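Local coordinates for prolyl-tRNA synthetase (Naegleria fowleri, PDB 6UYH), which catalyses the ATP-dependent attachment of proline to its cognate tRNA, as a class II aminoacyl-tRNA synthetase, at the interface of chains A and B. Numbering follows the deposited sequence. Chains: chain A/B, Prolyl-tRNA synthetase.

Contact 1: the interface of chains A and B. Residues chain A 79-81, 114; chain B 39-41.
The hydroxyl end of B:Tyr39 meets the backbone carbonyl of A:Phe79, the first residue of strand 79-81, which lies beside it on the CE2 side of the ring. Its hydroxyl OH donates a hydrogen bond of 2.6 Å to the carbonyl O of A:Phe79, arriving in the carbonyl plane on a lone pair, with a C=O...donor angle of 144°. CG of B:Tyr39 stands anti to its backbone N (chi1 -174°), which stretches the ring away from the loop toward chain A. Within chain B, carboxylate oxygen OD1 of B:Asp40 sits over the centre of this ring, on one face.

Two residues along the strand, A:Thr81 meets B:Asp40 tip to tip. The threonine hydroxyl OG1 donates to carboxylate oxygen OD2 at 2.9 Å, on the syn side but tilted 30° out of the carboxylate plane. The same residue touches the acid a second time: methyl CG2 of A:Thr81 lies 3.5 Å from carboxylate carbon CG of B:Asp40. Water 1 ties the two polar pairs together. It bonds to B:Tyr39 OH, to B:Asp40 OD1 and to the backbone N of A:Thr81, the last of these nearly straight. The phenol oxygen is thus engaged by a carbonyl and a water, and each carboxylate oxygen has a partner of its own.

B:Val41 supplies the apolar part and hides 55 Å² against chain A. Its two methyls fork: CG1 reaches CD1 of A:Ile114 tip to tip at 3.8 Å, while CG2 turns to CG2 of A:Thr81. CB of A:Phe79 lies near both branches. Strand 79-81 of one copy and loop residues 39-41 of the other thus form a mixed polar and apolar patch, probably part of the dimer contact. The phenyl ring of A:Phe79 is backed within its own chain, where methyl CD1 of A:Ile114 rests 3.5 Å above the ring plane, offset toward the rim.

Contact 2: the interface of chains A and B. Residues chain A 76-77, 127, 131; chain B 37, 46.
CG1 of B:Ile46 is anti to the carbonyl carbon (chi1 -65°), which puts CG2 anti to the backbone N; both branches turn to the ring of A:Phe76, which meets the isoleucine with a face. Methyl CG2 of B:Ile46 lies over the middle of the ring, 3.7 Å from the centroid, in a CH-pi contact. CG1 and the end methyl CD1 pass toward the CD2-CE2 side of the same ring. CD1 continues to hydroxyl OG of A:Ser127 at 3.3 Å, and CD of A:Pro77 borders CG1 more loosely at 4.0 Å.

Beside this apolar patch, the indole of A:Trp131 and the carboxylate of B:Asp37 lie alongside, pointing opposite ways, their planes 17° apart. Indole NE1 donates to carboxylate oxygen OD2 of B:Asp37 at 2.7 Å. The oxygen stays close to the ring plane and is approached nearly along its C-O axis, yet the bond is bent, 139° at the hydrogen. OD2 has a second partner in water 2, which also bonds to OG of A:Ser127 at 2.7 Å. Tryptophan and serine, both on helix 121-131, therefore converge on one carboxylate oxygen, the first directly and the second through water. Backbone O of A:Ser127 also sits above one face of the indole, toward its rim, one turn back along the helix.

The site joins helix 121-131 and the loop residues A:Phe76 and A:Pro77 to the two short strands 36-37 and 46-47 of the partner, and probably helps to hold the dimer usual for class II synthetases together.

Contact 1: the interface of chains A and B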
ATOM      1  N   PHE A  79      -9.970 -11.735  -3.377  1.00 16.81           N
ATOM      2  CA  PHE A  79     -11.099 -12.596  -3.695  1.00 18.70           C
ATOM      3  C   PHE A  79     -11.421 -13.503  -2.527  1.00 19.36           C
ATOM      4  O   PHE A  79     -10.526 -13.958  -1.809  1.00 17.18           O
ATOM      5  CB  PHE A  79     -10.800 -13.454  -4.921  1.00 16.67           C
ATOM      6  CG  PHE A  79     -10.609 -12.663  -6.174  1.00 20.31           C
ATOM      7  CD1 PHE A  79     -11.611 -11.812  -6.627  1.00 23.15           C
ATOM      8  CD2 PHE A  79      -9.439 -12.767  -6.907  1.00 27.63           C
ATOM      9  CE1 PHE A  79     -11.444 -11.077  -7.793  1.00 27.59           C
ATOM     10  CE2 PHE A  79      -9.265 -12.035  -8.067  1.00 30.19           C
ATOM     11  CZ  PHE A  79     -10.262 -11.192  -8.513  1.00 29.38           C
ATOM     12  N   VAL A  80     -12.708 -13.807  -2.374  1.00 16.36           N
ATOM     13  CA  VAL A  80     -13.161 -14.726  -1.337  1.00 16.84           C
ATOM     14  C   VAL A  80     -14.250 -15.605  -1.932  1.00 17.37           C
ATOM     15  O   VAL A  80     -15.079 -15.137  -2.721  1.00 20.34           O
ATOM     16  CB  VAL A  80     -13.631 -13.966  -0.070  1.00 17.53           C
ATOM     17  CG1 VAL A  80     -14.780 -12.982  -0.390  1.00 20.82           C
ATOM     18  CG2 VAL A  80     -14.043 -14.942   1.041  1.00 16.49           C
ATOM     19  N   THR A  81     -14.230 -16.891  -1.580  1.00 17.27           N
ATOM     20  CA  THR A  81     -15.242 -17.802  -2.098  1.00 18.47           C
ATOM     21  C   THR A  81     -16.580 -17.597  -1.394  1.00 19.29           C
ATOM     22  O   THR A  81     -16.666 -17.081  -0.275  1.00 20.09           O
ATOM     23  CB  THR A  81     -14.829 -19.272  -1.954  1.00 21.27           C
ATOM     24  OG1 THR A  81     -14.601 -19.589  -0.571  1.00 22.41           O
ATOM     25  CG2 THR A  81     -13.567 -19.581  -2.785  1.00 18.80           C
ATOM     26  N   ILE A 114     -16.902 -15.587  -7.595  1.00 23.40           N
ATOM     27  CA  ILE A 114     -16.151 -15.266  -6.388  1.00 20.64           C
ATOM     28  C   ILE A 114     -16.435 -13.815  -6.038  1.00 21.66           C
ATOM     29  O   ILE A 114     -16.784 -13.006  -6.905  1.00 25.92           O
ATOM     30  CB  ILE A 114     -14.640 -15.508  -6.560  1.00 28.36           C
ATOM     31  CG1 ILE A 114     -14.122 -14.736  -7.768  1.00 27.16           C
ATOM     32  CG2 ILE A 114     -14.335 -17.012  -6.687  1.00 24.41           C
ATOM     33  CD1 ILE A 114     -12.646 -14.923  -8.002  1.00 36.29           C
TER
ATOM     34  N   TYR B  39      -4.351 -20.976  -1.230  1.00 16.52           N
ATOM     35  CA  TYR B  39      -5.631 -20.324  -0.972  1.00 15.94           C
ATOM     36  C   TYR B  39      -6.682 -20.970  -1.862  1.00 18.66           C
ATOM     37  O   TYR B  39      -6.345 -21.612  -2.854  1.00 18.39           O
ATOM     38  CB  TYR B  39      -5.503 -18.811  -1.243  1.00 15.78           C
ATOM     39  CG  TYR B  39      -6.705 -17.975  -0.881  1.00 17.11           C
ATOM     40  CD1 TYR B  39      -7.134 -17.882   0.436  1.00 18.22           C
ATOM     41  CD2 TYR B  39      -7.395 -17.255  -1.853  1.00 15.66           C
ATOM     42  CE1 TYR B  39      -8.226 -17.104   0.778  1.00 17.28           C
ATOM     43  CE2 TYR B  39      -8.496 -16.473  -1.521  1.00 15.91           C
ATOM     44  CZ  TYR B  39      -8.908 -16.407  -0.204  1.00 18.40           C
ATOM     45  OH  TYR B  39     -10.001 -15.636   0.126  1.00 18.19           O
ATOM     46  N   ASP B  40      -7.966 -20.791  -1.518  1.00 18.48           N
ATOM     47  CA  ASP B  40      -9.029 -21.516  -2.217  1.00 18.96           C
ATOM     48  C   ASP B  40      -9.628 -20.737  -3.400  1.00 18.44           C
ATOM     49  O   ASP B  40     -10.705 -21.094  -3.880  1.00 19.99           O
ATOM     50  CB  ASP B  40     -10.123 -21.965  -1.232  1.00 19.39           C
ATOM     51  CG  ASP B  40     -11.000 -20.813  -0.724  1.00 19.44           C
ATOM     52  OD1 ASP B  40     -10.551 -19.643  -0.750  1.00 20.68           O
ATOM     53  OD2 ASP B  40     -12.137 -21.091  -0.273  1.00 20.96           O
ATOM     54  N   VAL B  41      -8.933 -19.718  -3.903  1.00 20.85           N
ATOM     55  CA  VAL B  41      -9.221 -19.114  -5.203  1.00 17.81           C
ATOM     56  C   VAL B  41      -7.982 -19.342  -6.063  1.00 18.94           C
ATOM     57  O   VAL B  41      -6.878 -18.946  -5.674  1.00 17.32           O
ATOM     58  CB  VAL B  41      -9.558 -17.619  -5.089  1.00 19.91           C
ATOM     59  CG1 VAL B  41      -9.797 -17.018  -6.483  1.00 19.12           C
ATOM     60  CG2 VAL B  41     -10.810 -17.429  -4.205  1.00 18.92           C
TER
HETATM   61  O   HOH W   1     -11.908 -17.649   0.307  1.00 18.12           O

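Contact 2: the interface of chains A and B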
ATOM      1  N   PHE A  76      -3.364 -10.621   2.337  1.00 16.65           N
ATOM      2  CA  PHE A  76      -4.263 -11.692   1.932  1.00 14.78           C
ATOM      3  C   PHE A  76      -5.001 -11.290   0.664  1.00 17.15           C
ATOM      4  O   PHE A  76      -4.996 -10.117   0.275  1.00 16.73           O
ATOM      5  CB  PHE A  76      -5.259 -11.990   3.049  1.00 14.46           C
ATOM      6  CG  PHE A  76      -4.734 -12.888   4.140  1.00 17.25           C
ATOM      7  CD1 PHE A  76      -3.879 -12.398   5.113  1.00 18.87           C
ATOM      8  CD2 PHE A  76      -5.147 -14.212   4.219  1.00 16.56           C
ATOM      9  CE1 PHE A  76      -3.420 -13.227   6.149  1.00 16.28           C
ATOM     10  CE2 PHE A  76      -4.704 -15.042   5.242  1.00 15.02           C
ATOM     11  CZ  PHE A  76      -3.839 -14.549   6.209  1.00 20.13           C
ATOM     12  N   PRO A  77      -5.660 -12.241  -0.013  1.00 17.11           N
ATOM     13  CA  PRO A  77      -6.231 -11.950  -1.335  1.00 16.66           C
ATOM     14  C   PRO A  77      -7.479 -11.065  -1.315  1.00 15.42           C
ATOM     15  O   PRO A  77      -8.214 -10.956  -0.328  1.00 16.18           O
ATOM     16  CB  PRO A  77      -6.571 -13.344  -1.882  1.00 21.31           C
ATOM     17  CG  PRO A  77      -5.592 -14.251  -1.203  1.00 18.44           C
ATOM     18  CD  PRO A  77      -5.551 -13.695   0.208  1.00 16.53           C
ATOM     19  N   SER A 127      -6.661 -19.657   7.765  1.00 21.10           N
ATOM     20  CA  SER A 127      -5.211 -19.704   7.960  1.00 23.36           C
ATOM     21  C   SER A 127      -4.847 -19.633   9.435  1.00 23.43           C
ATOM     22  O   SER A 127      -3.905 -20.301   9.881  1.00 24.25           O
ATOM     23  CB  SER A 127      -4.544 -18.554   7.202  1.00 22.16           C
ATOM     24  OG  SER A 127      -4.682 -18.739   5.813  1.00 22.80           O
ATOM     25  N   TRP A 131      -2.328 -22.017  11.483  1.00 22.36           N
ATOM     26  CA  TRP A 131      -1.074 -21.520  12.037  1.00 24.82           C
ATOM     27  C   TRP A 131      -1.003 -21.641  13.554  1.00 31.25           C
ATOM     28  O   TRP A 131       0.098 -21.743  14.106  1.00 29.35           O
ATOM     29  CB  TRP A 131      -0.868 -20.057  11.640  1.00 23.30           C
ATOM     30  CG  TRP A 131      -0.684 -19.859  10.177  1.00 23.21           C
ATOM     31  CD1 TRP A 131      -0.222 -20.771   9.286  1.00 23.54           C
ATOM     32  CD2 TRP A 131      -0.962 -18.668   9.431  1.00 22.60           C
ATOM     33  NE1 TRP A 131      -0.189 -20.222   8.023  1.00 23.03           N
ATOM     34  CE2 TRP A 131      -0.638 -18.932   8.089  1.00 21.02           C
ATOM     35  CE3 TRP A 131      -1.459 -17.405   9.770  1.00 24.68           C
ATOM     36  CZ2 TRP A 131      -0.786 -17.981   7.079  1.00 20.09           C
ATOM     37  CZ3 TRP A 131      -1.596 -16.453   8.769  1.00 22.49           C
ATOM     38  CH2 TRP A 131      -1.269 -16.752   7.437  1.00 16.56           C
TER
ATOM     39  N   ASP B  37       1.312 -18.923   1.591  1.00 18.31           N
ATOM     40  CA  ASP B  37       0.381 -20.032   1.752  1.00 17.08           C
ATOM     41  C   ASP B  37      -0.572 -20.078   0.569  1.00 17.80           C
ATOM     42  O   ASP B  37      -0.850 -19.059  -0.070  1.00 16.24           O
ATOM     43  CB  ASP B  37      -0.418 -19.941   3.065  1.00 18.76           C
ATOM     44  CG  ASP B  37       0.116 -20.879   4.142  1.00 38.69           C
ATOM     45  OD1 ASP B  37       0.858 -21.827   3.800  1.00 44.36           O
ATOM     46  OD2 ASP B  37      -0.211 -20.678   5.329  1.00 42.75           O
ATOM     47  N   ILE B  46      -1.376 -16.199  -0.340  1.00 16.81           N
ATOM     48  CA  ILE B  46      -1.306 -15.420   0.894  1.00 15.07           C
ATOM     49  C   ILE B  46       0.150 -15.033   1.118  1.00 18.93           C
ATOM     50  O   ILE B  46       1.018 -15.907   1.163  1.00 16.43           O
ATOM     51  CB  ILE B  46      -1.841 -16.228   2.082  1.00 15.06           C
ATOM     52  CG1 ILE B  46      -3.337 -16.523   1.905  1.00 15.94           C
ATOM     53  CG2 ILE B  46      -1.533 -15.490   3.403  1.00 16.76           C
ATOM     54  CD1 ILE B  46      -3.850 -17.700   2.750  1.00 15.84           C
TER
HETATM   55  O   HOH W   2      -2.863 -20.682   5.505  1.00 30.75           O

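Contact 1 and contact 2 are neighbouring patches of one two-fold symmetric interface, their C-alpha centres about 11 Å apart. They share no residue, but in part the same segments run through both: on chain A, the loop residues of contact 2 lead into strand 79-81 of contact 1, and on chain B, the loop residues of contact 1 lie between strands 36-37 and 46-47, which supply contact 2. Strand 113-116 adds to contact 1 and helix 121-131 to contact 2. Symmetry repeats each patch with the chains exchanged, which fits the dimeric organisation usual for class II synthetases.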